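NAD-dependent aldehyde dehydrogenase (Sinorhizobium meliloti, PDB 3U4J) probably oxidises an aldehyde or oxo group of its substrate with NAD or NADP as acceptor. Local coordinates at residues Y384-P394 against G405-F413. Residues are numbered along the deposited sequence; the frame is centred on the assembly and turned at random.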
ATOM      1  N   TYR A 384      26.676 -25.271 -29.220  1.00 15.74           N
ATOM      2  CA  TYR A 384      27.704 -25.562 -28.232  1.00 13.96           C
ATOM      3  C   TYR A 384      27.211 -26.676 -27.319  1.00 13.58           C
ATOM      4  O   TYR A 384      26.065 -26.661 -26.891  1.00 13.22           O
ATOM      5  CB  TYR A 384      28.108 -24.298 -27.453  1.00 13.54           C
ATOM      6  CG  TYR A 384      29.496 -24.454 -26.873  1.00 13.44           C
ATOM      7  CD1 TYR A 384      30.621 -24.071 -27.611  1.00 16.39           C
ATOM      8  CD2 TYR A 384      29.691 -25.071 -25.638  1.00 13.43           C
ATOM      9  CE1 TYR A 384      31.932 -24.279 -27.115  1.00 16.30           C
ATOM     10  CE2 TYR A 384      30.979 -25.265 -25.125  1.00 13.94           C
ATOM     11  CZ  TYR A 384      32.086 -24.868 -25.873  1.00 14.99           C
ATOM     12  OH  TYR A 384      33.340 -25.064 -25.377  1.00 14.38           O
ATOM     13  N   ALA A 385      28.059 -27.667 -27.048  1.00 12.41           N
ATOM     14  CA  ALA A 385      27.630 -28.815 -26.261  1.00 12.28           C
ATOM     15  C   ALA A 385      27.329 -28.438 -24.800  1.00 11.61           C
ATOM     16  O   ALA A 385      27.997 -27.587 -24.244  1.00 12.13           O
ATOM     17  CB  ALA A 385      28.702 -29.889 -26.294  1.00 11.69           C
ATOM     18  N   PRO A 386      26.317 -29.074 -24.183  1.00 12.40           N
ATOM     19  CA  PRO A 386      26.141 -28.914 -22.748  1.00 12.40           C
ATOM     20  C   PRO A 386      27.446 -29.241 -22.018  1.00 12.24           C
ATOM     21  O   PRO A 386      28.056 -30.312 -22.253  1.00 12.37           O
ATOM     22  CB  PRO A 386      25.073 -29.951 -22.416  1.00 12.06           C
ATOM     23  CG  PRO A 386      24.252 -30.016 -23.636  1.00 13.33           C
ATOM     24  CD  PRO A 386      25.238 -29.895 -24.771  1.00 11.73           C
ATOM     25  N   THR A 387      27.852 -28.330 -21.144  1.00 12.27           N
ATOM     26  CA  THR A 387      29.175 -28.377 -20.536  1.00 12.52           C
ATOM     27  C   THR A 387      29.116 -28.256 -19.022  1.00 12.88           C
ATOM     28  O   THR A 387      28.413 -27.385 -18.483  1.00 12.61           O
ATOM     29  CB  THR A 387      30.073 -27.260 -21.136  1.00 12.89           C
ATOM     30  OG1 THR A 387      30.147 -27.430 -22.568  1.00 12.76           O
ATOM     31  CG2 THR A 387      31.505 -27.271 -20.507  1.00 12.30           C
ATOM     32  N   VAL A 388      29.854 -29.134 -18.337  1.00 12.96           N
ATOM     33  CA  VAL A 388      29.942 -29.113 -16.875  1.00 12.35           C
ATOM     34  C   VAL A 388      31.407 -29.166 -16.409  1.00 13.51           C
ATOM     35  O   VAL A 388      32.174 -30.027 -16.854  1.00 13.47           O
ATOM     36  CB  VAL A 388      29.175 -30.286 -16.246  1.00 11.97           C
ATOM     37  CG1 VAL A 388      29.344 -30.277 -14.721  1.00 12.52           C
ATOM     38  CG2 VAL A 388      27.697 -30.254 -16.644  1.00 10.73           C
ATOM     39  N   PHE A 389      31.788 -28.224 -15.546  1.00 13.78           N
ATOM     40  CA  PHE A 389      33.084 -28.245 -14.851  1.00 15.00           C
ATOM     41  C   PHE A 389      32.906 -28.584 -13.375  1.00 16.19           C
ATOM     42  O   PHE A 389      31.974 -28.091 -12.713  1.00 16.45           O
ATOM     43  CB  PHE A 389      33.780 -26.900 -14.929  1.00 14.41           C
ATOM     44  CG  PHE A 389      34.437 -26.612 -16.243  1.00 13.95           C
ATOM     45  CD1 PHE A 389      35.672 -27.203 -16.579  1.00 15.60           C
ATOM     46  CD2 PHE A 389      33.864 -25.694 -17.124  1.00 13.35           C
ATOM     47  CE1 PHE A 389      36.324 -26.891 -17.813  1.00 15.01           C
ATOM     48  CE2 PHE A 389      34.485 -25.376 -18.355  1.00 14.90           C
ATOM     49  CZ  PHE A 389      35.733 -25.986 -18.700  1.00 14.06           C
ATOM     50  N   ALA A 390      33.804 -29.420 -12.861  1.00 16.94           N
ATOM     51  CA  ALA A 390      33.844 -29.745 -11.449  1.00 17.90           C
ATOM     52  C   ALA A 390      35.151 -29.206 -10.891  1.00 19.16           C
ATOM     53  O   ALA A 390      36.043 -28.824 -11.650  1.00 19.08           O
ATOM     54  CB  ALA A 390      33.767 -31.238 -11.259  1.00 18.43           C
ATOM     55  N   GLY A 391      35.266 -29.151  -9.563  1.00 19.79           N
ATOM     56  CA  GLY A 391      36.527 -28.706  -8.941  1.00 20.33           C
ATOM     57  C   GLY A 391      36.824 -27.237  -9.170  1.00 20.41           C
ATOM     58  O   GLY A 391      37.980 -26.811  -9.188  1.00 20.70           O
ATOM     59  N   VAL A 392      35.779 -26.442  -9.347  1.00 20.74           N
ATOM     60  CA  VAL A 392      35.978 -25.031  -9.616  1.00 20.43           C
ATOM     61  C   VAL A 392      36.232 -24.323  -8.274  1.00 21.70           C
ATOM     62  O   VAL A 392      35.609 -24.645  -7.260  1.00 22.62           O
ATOM     63  CB  VAL A 392      34.815 -24.424 -10.415  1.00 20.30           C
ATOM     64  CG1 VAL A 392      35.111 -22.965 -10.758  1.00 20.26           C
ATOM     65  CG2 VAL A 392      34.575 -25.238 -11.703  1.00 18.50           C
ATOM     66  N   THR A 393      37.192 -23.411  -8.257  1.00 21.36           N
ATOM     67  CA  THR A 393      37.501 -22.658  -7.056  1.00 21.99           C
ATOM     68  C   THR A 393      37.227 -21.188  -7.402  1.00 22.67           C
ATOM     69  O   THR A 393      37.294 -20.815  -8.583  1.00 22.56           O
ATOM     70  CB  THR A 393      38.969 -22.883  -6.637  1.00 21.99           C
ATOM     71  OG1 THR A 393      39.809 -22.583  -7.751  1.00 21.61           O
ATOM     72  CG2 THR A 393      39.203 -24.343  -6.238  1.00 21.92           C
ATOM     73  N   PRO A 394      36.899 -20.349  -6.390  1.00 23.71           N
ATOM     74  CA  PRO A 394      36.332 -19.015  -6.703  1.00 24.59           C
ATOM     75  C   PRO A 394      37.283 -17.987  -7.327  1.00 25.57           C
ATOM     76  O   PRO A 394      36.824 -16.952  -7.796  1.00 26.39           O
ATOM     77  CB  PRO A 394      35.768 -18.523  -5.363  1.00 24.50           C
ATOM     78  CG  PRO A 394      36.300 -19.402  -4.346  1.00 24.38           C
ATOM     79  CD  PRO A 394      36.777 -20.683  -4.960  1.00 23.66           C
ATOM     80  N   GLY A 405      26.782 -19.080 -21.853  1.00 12.05           N
ATOM     81  CA  GLY A 405      26.635 -20.293 -22.672  1.00 11.40           C
ATOM     82  C   GLY A 405      26.254 -21.454 -21.752  1.00 11.53           C
ATOM     83  O   GLY A 405      26.126 -21.262 -20.550  1.00 10.78           O
ATOM     84  N   PRO A 406      26.077 -22.673 -22.300  1.00 11.40           N
ATOM     85  CA  PRO A 406      25.585 -23.769 -21.465  1.00 11.37           C
ATOM     86  C   PRO A 406      26.710 -24.428 -20.666  1.00 11.65           C
ATOM     87  O   PRO A 406      26.991 -25.616 -20.850  1.00 12.95           O
ATOM     88  CB  PRO A 406      25.007 -24.750 -22.484  1.00 11.55           C
ATOM     89  CG  PRO A 406      25.804 -24.504 -23.742  1.00 11.15           C
ATOM     90  CD  PRO A 406      26.305 -23.086 -23.698  1.00 11.69           C
ATOM     91  N   VAL A 407      27.342 -23.644 -19.803  1.00 11.94           N
ATOM     92  CA  VAL A 407      28.546 -24.050 -19.101  1.00 12.09           C
ATOM     93  C   VAL A 407      28.341 -23.860 -17.598  1.00 12.42           C
ATOM     94  O   VAL A 407      28.237 -22.721 -17.117  1.00 11.92           O
ATOM     95  CB  VAL A 407      29.753 -23.180 -19.543  1.00 12.76           C
ATOM     96  CG1 VAL A 407      31.068 -23.552 -18.707  1.00 10.62           C
ATOM     97  CG2 VAL A 407      29.956 -23.267 -21.055  1.00 12.58           C
ATOM     98  N   LEU A 408      28.299 -24.971 -16.868  1.00 12.59           N
ATOM     99  CA  LEU A 408      28.171 -24.954 -15.409  1.00 12.11           C
ATOM    100  C   LEU A 408      29.505 -25.067 -14.687  1.00 12.97           C
ATOM    101  O   LEU A 408      30.346 -25.898 -15.064  1.00 13.20           O
ATOM    102  CB  LEU A 408      27.313 -26.130 -14.981  1.00 12.86           C
ATOM    103  CG  LEU A 408      26.908 -26.230 -13.504  1.00 12.18           C
ATOM    104  CD1 LEU A 408      25.984 -25.064 -13.085  1.00 10.15           C
ATOM    105  CD2 LEU A 408      26.231 -27.571 -13.288  1.00 13.02           C
ATOM    106  N   SER A 409      29.690 -24.234 -13.658  1.00 12.19           N
ATOM    107  CA  SER A 409      30.822 -24.331 -12.739  1.00 12.57           C
ATOM    108  C   SER A 409      30.334 -24.850 -11.389  1.00 12.77           C
ATOM    109  O   SER A 409      29.435 -24.249 -10.763  1.00 11.37           O
ATOM    110  CB  SER A 409      31.506 -22.980 -12.550  1.00 12.01           C
ATOM    111  OG  SER A 409      32.132 -22.587 -13.757  1.00 12.52           O
ATOM    112  N   THR A 410      30.915 -25.977 -10.966  1.00 12.75           N
ATOM    113  CA  THR A 410      30.551 -26.622  -9.701  1.00 13.42           C
ATOM    114  C   THR A 410      31.629 -26.410  -8.636  1.00 14.26           C
ATOM    115  O   THR A 410      32.843 -26.604  -8.894  1.00 14.18           O
ATOM    116  CB  THR A 410      30.302 -28.145  -9.900  1.00 14.06           C
ATOM    117  OG1 THR A 410      29.421 -28.335 -11.010  1.00 14.73           O
ATOM    118  CG2 THR A 410      29.675 -28.784  -8.653  1.00 13.60           C
ATOM    119  N   LEU A 411      31.180 -25.970  -7.459  1.00 14.62           N
ATOM    120  CA  LEU A 411      32.008 -25.806  -6.270  1.00 16.35           C
ATOM    121  C   LEU A 411      31.271 -26.470  -5.093  1.00 16.86           C
ATOM    122  O   LEU A 411      30.029 -26.520  -5.080  1.00 16.26           O
ATOM    123  CB  LEU A 411      32.224 -24.318  -5.959  1.00 16.68           C
ATOM    124  CG  LEU A 411      32.877 -23.362  -6.960  1.00 20.34           C
ATOM    125  CD1 LEU A 411      31.881 -22.769  -7.993  1.00 23.06           C
ATOM    126  CD2 LEU A 411      33.583 -22.242  -6.201  1.00 23.07           C
ATOM    127  N   THR A 412      32.012 -26.996  -4.118  1.00 16.87           N
ATOM    128  CA  THR A 412      31.381 -27.660  -2.973  1.00 16.96           C
ATOM    129  C   THR A 412      31.505 -26.782  -1.732  1.00 16.61           C
ATOM    130  O   THR A 412      32.355 -25.893  -1.672  1.00 17.50           O
ATOM    131  CB  THR A 412      32.017 -29.077  -2.651  1.00 17.87           C
ATOM    132  OG1 THR A 412      33.407 -28.910  -2.353  1.00 18.32           O
ATOM    133  CG2 THR A 412      31.894 -30.038  -3.824  1.00 17.71           C
ATOM    134  N   PHE A 413      30.657 -27.028  -0.735  1.00 15.65           N
ATOM    135  CA  PHE A 413      30.762 -26.321   0.528  1.00 15.38           C
ATOM    136  C   PHE A 413      30.362 -27.287   1.630  1.00 15.45           C
ATOM    137  O   PHE A 413      29.728 -28.305   1.375  1.00 15.16           O
ATOM    138  CB  PHE A 413      29.848 -25.079   0.550  1.00 14.01           C
ATOM    139  CG  PHE A 413      28.375 -25.412   0.553  1.00 14.00           C
ATOM    140  CD1 PHE A 413      27.697 -25.598   1.746  1.00 12.93           C
ATOM    141  CD2 PHE A 413      27.666 -25.540  -0.643  1.00 12.65           C
ATOM    142  CE1 PHE A 413      26.339 -25.911   1.766  1.00 10.52           C
ATOM    143  CE2 PHE A 413      26.313 -25.854  -0.639  1.00 12.81           C
ATOM    144  CZ  PHE A 413      25.641 -26.051   0.568  1.00 11.06           C
TER
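With chi1 at -49°, Thr-410 swings OG1 beside its own backbone N, and both groups reach back to Phe-389 O. Thr-410 OG1 donates to Phe-389 O at 3.1 Å, and Thr-410 N reaches the same oxygen at 2.9 Å, the two arriving from opposite faces of the carbonyl plane, so one acceptor is gripped twice by a single residue. Phe-389, its CG likewise beside the backbone N (chi1 -77°), turns the CD2/CE2 edge of its ring to Val-407, whose CG1 lies in the ring plane 3.9 Å from Phe-389 CD2. Thr-387 and Val-407 stand side by side on this same face, Thr-387 CB 4.0 Å from Val-407 CG2.

The backbones pair as parallel strands, 387-390 against 407-413. Thr-387 N binds Pro-406 O, Leu-408 N returns to Thr-387 O almost straight (171° at the hydrogen), and Phe-389 N donates to Leu-408 O at 2.8 Å. Pro-406, the centre of an inverse gamma turn, leads into this pairing. Beyond Gly-391, whose positive phi suits a glycine, Val-392 N returns to Thr-410 O at 3.0 Å. Val-392 then packs its methyls on Ser-409 CB and its CB near Leu-411 CG, while Leu-411 CD2 reaches Pro-394 CD at 3.8 Å.

Strand 383-390, helix 397-400 and strand 407-413 form a beta-alpha-beta unit, and Ser-409 OG bonds to Ile-398 O of that helix. In the sheet, 368-371 runs antiparallel along the outer side of 383-390, and 307-313 continues it in parallel beyond 407-413. Helix 349-364 covers the face of Phe-389 and Val-407 through Val-359; on the other face, Leu-408 meets Leu-324 of helix 317-330 and Ile-292 of helix 285-297, whose Tyr-297 touches Val-388.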